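Local coordinates for protein glycosyl hydrolase family 88 (Pedobacter heparinus, PDB 3WIW) that is an unsaturated glucuronyl hydrolase with specificity for heparin, probably cleaving unsaturated glucuronic acid from the ends of heparin-derived oligosaccharides, at residues Asn143-Leu148 with Pro192-Ala197; Tyr149-Lys154 with Ala158-Asp163. One frame throughout, in Å; residues are numbered along the deposited sequence.

Contact 1. Residues Asn143-Leu148 with Pro192-Ala197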
loop_
_atom_site.group_PDB
_atom_site.type_symbol
_atom_site.label_atom_id
_atom_site.label_comp_id
_atom_site.label_asym_id
_atom_site.label_seq_id
_atom_site.Cartn_x
_atom_site.Cartn_y
_atom_site.Cartn_z
ATOM N N ASN A 143 2.589 -20.429 6.042
ATOM C CA ASN A 143 2.180 -21.066 4.791
ATOM C C ASN A 143 2.147 -20.058 3.640
ATOM O O ASN A 143 2.605 -20.356 2.540
ATOM C CB ASN A 143 0.820 -21.751 4.931
ATOM C CG ASN A 143 0.897 -23.033 5.718
ATOM O OD1 ASN A 143 1.952 -23.667 5.800
ATOM N ND2 ASN A 143 -0.215 -23.415 6.321
ATOM N N GLY A 144 1.608 -18.859 3.887
ATOM C CA GLY A 144 1.544 -17.823 2.865
ATOM C C GLY A 144 2.927 -17.428 2.396
ATOM O O GLY A 144 3.149 -17.198 1.204
ATOM N N ALA A 145 3.862 -17.301 3.328
ATOM C CA ALA A 145 5.193 -16.872 2.943
ATOM C C ALA A 145 5.884 -17.884 2.036
ATOM O O ALA A 145 6.575 -17.501 1.094
ATOM C CB ALA A 145 6.043 -16.563 4.163
ATOM N N ALA A 146 5.693 -19.168 2.305
ATOM C CA ALA A 146 6.285 -20.186 1.448
ATOM C C ALA A 146 5.707 -20.077 0.045
ATOM O O ALA A 146 6.431 -20.207 -0.945
ATOM C CB ALA A 146 6.047 -21.582 2.020
ATOM N N ASN A 147 4.406 -19.808 -0.056
ATOM C CA ASN A 147 3.772 -19.667 -1.371
ATOM C C ASN A 147 4.232 -18.426 -2.129
ATOM O O ASN A 147 4.363 -18.446 -3.355
ATOM C CB ASN A 147 2.248 -19.681 -1.236
ATOM C CG ASN A 147 1.713 -21.082 -0.968
ATOM O OD1 ASN A 147 2.292 -22.080 -1.430
ATOM N ND2 ASN A 147 0.626 -21.170 -0.207
ATOM N N LEU A 148 4.502 -17.355 -1.393
ATOM C CA LEU A 148 5.010 -16.149 -2.019
ATOM C C LEU A 148 6.437 -16.382 -2.525
ATOM O O LEU A 148 6.776 -16.050 -3.675
ATOM C CB LEU A 148 4.953 -14.982 -1.045
ATOM C CG LEU A 148 5.428 -13.643 -1.622
ATOM C CD1 LEU A 148 4.678 -13.281 -2.907
ATOM C CD2 LEU A 148 5.238 -12.546 -0.574
ATOM N N PRO A 192 16.638 -17.679 5.512
ATOM C CA PRO A 192 17.430 -16.635 4.853
ATOM C C PRO A 192 17.167 -16.546 3.347
ATOM O O PRO A 192 17.212 -15.441 2.824
ATOM C CB PRO A 192 18.887 -17.017 5.160
ATOM C CG PRO A 192 18.832 -18.397 5.702
ATOM C CD PRO A 192 17.473 -18.643 6.248
ATOM N N GLU A 193 16.843 -17.643 2.665
ATOM C CA GLU A 193 16.578 -17.530 1.230
ATOM C C GLU A 193 15.314 -16.742 0.940
ATOM O O GLU A 193 15.223 -16.082 -0.099
ATOM C CB GLU A 193 16.551 -18.892 0.524
ATOM C CG GLU A 193 17.948 -19.573 0.396
ATOM C CD GLU A 193 18.022 -20.625 -0.705
ATOM O OE1 GLU A 193 17.956 -21.788 -0.339
ATOM O OE2 GLU A 193 18.151 -20.308 -1.915
ATOM N N TRP A 194 14.357 -16.744 1.867
ATOM C CA TRP A 194 13.154 -15.914 1.693
ATOM C C TRP A 194 13.527 -14.443 1.774
ATOM O O TRP A 194 13.096 -13.629 0.951
ATOM C CB TRP A 194 12.098 -16.216 2.757
ATOM C CG TRP A 194 11.452 -17.588 2.673
ATOM C CD1 TRP A 194 11.707 -18.578 1.754
ATOM C CD2 TRP A 194 10.453 -18.110 3.559
ATOM N NE1 TRP A 194 10.920 -19.686 2.023
ATOM C CE2 TRP A 194 10.133 -19.417 3.118
ATOM C CE3 TRP A 194 9.786 -17.594 4.677
ATOM C CZ2 TRP A 194 9.182 -20.222 3.766
ATOM C CZ3 TRP A 194 8.850 -18.395 5.330
ATOM C CH2 TRP A 194 8.547 -19.690 4.871
ATOM N N PHE A 195 14.301 -14.094 2.799
ATOM C CA PHE A 195 14.742 -12.716 2.987
ATOM C C PHE A 195 15.589 -12.273 1.793
ATOM O O PHE A 195 15.366 -11.185 1.237
ATOM C CB PHE A 195 15.526 -12.618 4.303
ATOM C CG PHE A 195 16.021 -11.242 4.620
ATOM C CD1 PHE A 195 17.210 -10.768 4.081
ATOM C CD2 PHE A 195 15.286 -10.410 5.457
ATOM C CE1 PHE A 195 17.663 -9.484 4.374
ATOM C CE2 PHE A 195 15.724 -9.133 5.748
ATOM C CZ PHE A 195 16.911 -8.669 5.207
ATOM N N ASP A 196 16.536 -13.117 1.386
ATOM C CA ASP A 196 17.432 -12.797 0.281
ATOM C C ASP A 196 16.670 -12.652 -1.032
ATOM O O ASP A 196 17.015 -11.803 -1.860
ATOM C CB ASP A 196 18.533 -13.860 0.130
ATOM C CG ASP A 196 19.444 -13.955 1.353
ATOM O OD1 ASP A 196 19.479 -13.013 2.174
ATOM O OD2 ASP A 196 20.141 -14.985 1.479
ATOM N N ALA A 197 15.620 -13.446 -1.212
ATOM C CA ALA A 197 14.819 -13.356 -2.429
ATOM C C ALA A 197 14.127 -11.994 -2.510
ATOM O O ALA A 197 14.082 -11.382 -3.570
ATOM C CB ALA A 197 13.787 -14.475 -2.473
#
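W194 reaches across from helix 192-208 and lays the six-membered part of its indole against A145 and A146 of helix 138-150. The two backbones stay well apart, 8.1 Å between the CA atoms of A146 and W194, and the indole spans the gap. Its CG stands anti to its own carbonyl carbon (chi1 -68°), and the six-membered ring brings CZ3, CH2 and CZ2 up to the two alanines. The A145 methyl points at the tryptophan, and its CB comes within 3.5 Å of W194 CZ3. The backbone carbon C of A145 sits over one face of the ring, offset toward the rim. A146 approaches obliquely, with CA 3.7 Å and CB 3.8 Å from W194 CZ2, so backbone and methyl share the touch. The contact is wholly apolar, and the small alanines let the broad ring come right up to the helix. With W194 replaced by an alanine, a gap would probably open between the two helices, leaving A145 and A146 without their cover and the Y149 ring, which meets the indole at about 40°, without its neighbour. A185 of helix 175-188 touches both A145 and W194, so that helix also packs against the pair. Helices packed side by side through side chains such as these make up the alpha6/alpha6-barrel of this protein.

Contact 2. Residues Tyr149-Lys154 with Ala158-Asp163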
loop_
_atom_site.group_PDB
_atom_site.type_symbol
_atom_site.label_atom_id
_atom_site.label_comp_id
_atom_site.label_asym_id
_atom_site.label_seq_id
_atom_site.Cartn_x
_atom_site.Cartn_y
_atom_site.Cartn_z
ATOM N N TYR A 149 7.271 -16.989 -1.686
ATOM C CA TYR A 149 8.636 -17.268 -2.071
ATOM C C TYR A 149 8.695 -18.199 -3.281
ATOM O O TYR A 149 9.574 -18.057 -4.126
ATOM C CB TYR A 149 9.383 -17.910 -0.911
ATOM C CG TYR A 149 10.716 -18.494 -1.293
ATOM C CD1 TYR A 149 11.811 -17.673 -1.581
ATOM C CD2 TYR A 149 10.886 -19.871 -1.368
ATOM C CE1 TYR A 149 13.040 -18.202 -1.921
ATOM C CE2 TYR A 149 12.095 -20.414 -1.704
ATOM C CZ TYR A 149 13.175 -19.582 -1.973
ATOM O OH TYR A 149 14.384 -20.180 -2.290
ATOM N N ALA A 150 7.761 -19.144 -3.370
ATOM C CA ALA A 150 7.723 -20.082 -4.509
ATOM C C ALA A 150 7.633 -19.352 -5.851
ATOM O O ALA A 150 8.038 -19.888 -6.882
ATOM C CB ALA A 150 6.583 -21.087 -4.366
ATOM N N ARG A 151 7.102 -18.131 -5.840
ATOM C CA ARG A 151 6.945 -17.346 -7.063
ATOM C C ARG A 151 8.238 -16.631 -7.489
ATOM O O ARG A 151 8.305 -16.082 -8.594
ATOM C CB ARG A 151 5.782 -16.365 -6.893
ATOM C CG ARG A 151 4.457 -17.066 -6.635
ATOM C CD ARG A 151 3.255 -16.112 -6.701
ATOM N NE ARG A 151 3.151 -15.473 -8.031
ATOM C CZ ARG A 151 2.639 -16.059 -9.122
ATOM N NH1 ARG A 151 2.105 -17.278 -9.048
ATOM N NH2 ARG A 151 2.663 -15.409 -10.290
ATOM N N PHE A 152 9.239 -16.590 -6.611
ATOM C CA PHE A 152 10.520 -15.994 -6.972
ATOM C C PHE A 152 11.252 -16.920 -7.936
ATOM O O PHE A 152 11.370 -18.133 -7.703
ATOM C CB PHE A 152 11.368 -15.770 -5.720
ATOM C CG PHE A 152 12.729 -15.201 -5.985
ATOM C CD1 PHE A 152 12.910 -13.844 -6.185
ATOM C CD2 PHE A 152 13.836 -16.027 -6.010
ATOM C CE1 PHE A 152 14.181 -13.328 -6.416
ATOM C CE2 PHE A 152 15.111 -15.525 -6.217
ATOM C CZ PHE A 152 15.287 -14.171 -6.427
ATOM N N ASN A 153 11.763 -16.340 -9.013
ATOM C CA ASN A 153 12.516 -17.088 -9.999
ATOM C C ASN A 153 13.966 -16.642 -9.923
ATOM O O ASN A 153 14.276 -15.454 -10.134
ATOM C CB ASN A 153 11.920 -16.811 -11.375
ATOM C CG ASN A 153 12.678 -17.483 -12.488
ATOM O OD1 ASN A 153 13.880 -17.259 -12.672
ATOM N ND2 ASN A 153 11.987 -18.330 -13.241
ATOM N N LYS A 154 14.831 -17.594 -9.583
ATOM C CA LYS A 154 16.233 -17.343 -9.330
ATOM C C LYS A 154 16.952 -16.804 -10.577
ATOM O O LYS A 154 17.855 -15.979 -10.472
ATOM C CB LYS A 154 16.858 -18.665 -8.818
ATOM C CG LYS A 154 18.301 -18.658 -8.308
ATOM C CD LYS A 154 18.606 -19.996 -7.635
ATOM C CE LYS A 154 19.944 -19.984 -6.907
ATOM N NZ LYS A 154 20.254 -21.268 -6.224
ATOM N N ALA A 158 13.536 -12.131 -9.557
ATOM C CA ALA A 158 12.306 -11.436 -9.134
ATOM C C ALA A 158 11.169 -12.426 -8.929
ATOM O O ALA A 158 11.187 -13.540 -9.464
ATOM C CB ALA A 158 11.889 -10.372 -10.159
ATOM N N ILE A 159 10.194 -12.011 -8.125
ATOM C CA ILE A 159 8.912 -12.673 -7.986
ATOM C C ILE A 159 8.056 -12.380 -9.211
ATOM O O ILE A 159 7.947 -11.227 -9.651
ATOM C CB ILE A 159 8.187 -12.152 -6.734
ATOM C CG1 ILE A 159 8.967 -12.561 -5.469
ATOM C CG2 ILE A 159 6.727 -12.644 -6.706
ATOM C CD1 ILE A 159 8.456 -11.916 -4.213
ATOM N N ARG A 160 7.485 -13.434 -9.797
ATOM C CA ARG A 160 6.499 -13.287 -10.860
ATOM C C ARG A 160 5.211 -12.713 -10.272
ATOM O O ARG A 160 4.617 -13.310 -9.372
ATOM C CB ARG A 160 6.206 -14.647 -11.487
ATOM C CG ARG A 160 5.361 -14.508 -12.735
ATOM C CD ARG A 160 5.115 -15.832 -13.364
ATOM N NE ARG A 160 4.215 -15.702 -14.498
ATOM C CZ ARG A 160 4.049 -16.632 -15.429
ATOM N NH1 ARG A 160 4.751 -17.761 -15.380
ATOM N NH2 ARG A 160 3.177 -16.420 -16.409
ATOM N N SER A 161 4.742 -11.575 -10.772
ATOM C CA SER A 161 3.568 -10.951 -10.156
ATOM C C SER A 161 2.289 -11.736 -10.423
ATOM O O SER A 161 1.506 -11.994 -9.488
ATOM C CB SER A 161 3.415 -9.508 -10.628
ATOM O OG SER A 161 4.529 -8.755 -10.217
ATOM N N TRP A 162 2.074 -12.155 -11.661
ATOM C CA TRP A 162 0.866 -12.916 -11.954
ATOM C C TRP A 162 1.064 -13.889 -13.079
ATOM O O TRP A 162 2.066 -13.842 -13.795
ATOM C CB TRP A 162 -0.316 -12.003 -12.245
ATOM C CG TRP A 162 -0.154 -11.167 -13.487
ATOM C CD1 TRP A 162 0.063 -11.612 -14.765
ATOM C CD2 TRP A 162 -0.257 -9.739 -13.574
ATOM N NE1 TRP A 162 0.130 -10.547 -15.629
ATOM C CE2 TRP A 162 -0.062 -9.387 -14.924
ATOM C CE3 TRP A 162 -0.479 -8.724 -12.636
ATOM C CZ2 TRP A 162 -0.096 -8.060 -15.364
ATOM C CZ3 TRP A 162 -0.514 -7.410 -13.069
ATOM C CH2 TRP A 162 -0.318 -7.087 -14.423
ATOM N N ASP A 163 0.075 -14.760 -13.229
ATOM C CA ASP A 163 0.177 -15.922 -14.111
ATOM C C ASP A 163 -0.703 -15.832 -15.344
ATOM O O ASP A 163 -0.596 -16.666 -16.247
ATOM C CB ASP A 163 -0.183 -17.190 -13.346
ATOM C CG ASP A 163 0.824 -17.511 -12.280
ATOM O OD1 ASP A 163 1.979 -17.045 -12.404
ATOM O OD2 ASP A 163 0.460 -18.222 -11.327
#
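A short beta hairpin, strands 152-153 and 158-159, is extended here by a salt-bridge network of R151, R160 and D163. F152 and I159 form a non-hydrogen-bonded antiparallel pair, while N153 and A158 form the hydrogen-bonded one, with N153 N 2.9 Å from A158 O. Just beyond the strands, R160 N bonds R151 O at 3.0 Å. The side chain of R151 runs beside residues 158-163 and bends at chi3 (60°), which brings its guanidinium edge to two acceptors. Side-on, NE (2.9 Å) and NH2 of R151 both grip the carbonyl oxygen R160 O. End-on, R151 NH2 bonds D163 OD1 at 2.8 Å, from above the carboxylate plane, and R151 NH1 bonds D163 OD2 at 3.0 Å on its syn side, the guanidinium and carboxylate planes being turned 47° apart. K112 O takes a further bond from R151 NH1. The extended R160 donates from NE to W162 O. D163 OD1 lies over one face of the R160 guanidinium, offset toward the rim, a contact of charges with no N-H pointing at it, so a single carboxylate probably offsets both arginine charges. The F152 ring meets the A158 backbone obliquely, CE1 lying 3.4 Å from A158 N. Around the hairpin, I159 packs on helix 175-188, F152 on A197 of helix 192-208 and A158 on V171 of strand 170-172.

In the fold
The centres of contacts 1 and 2 lie about 10 Å apart, on the same side of the chain's centre. Along the chain the segments run 143-148, 149-154, 158-163, 192-197, so contact 2 is nested within the loop that contact 1 closes. Helix 138-150 serves both: its middle turns carry contact 1 and its last residues lead into the hairpin of contact 2. The two meet directly, with Y149 CG 3.2 Å from W194 CD1 and the F152 ring close to A197. Helix 192-208 thus packs against both the end of helix 138-150 and the hairpin that follows, and segment 158-163 carries W162, whose side chain, in one of its two conformers, lies near the predicted catalytic residues D116 and D174.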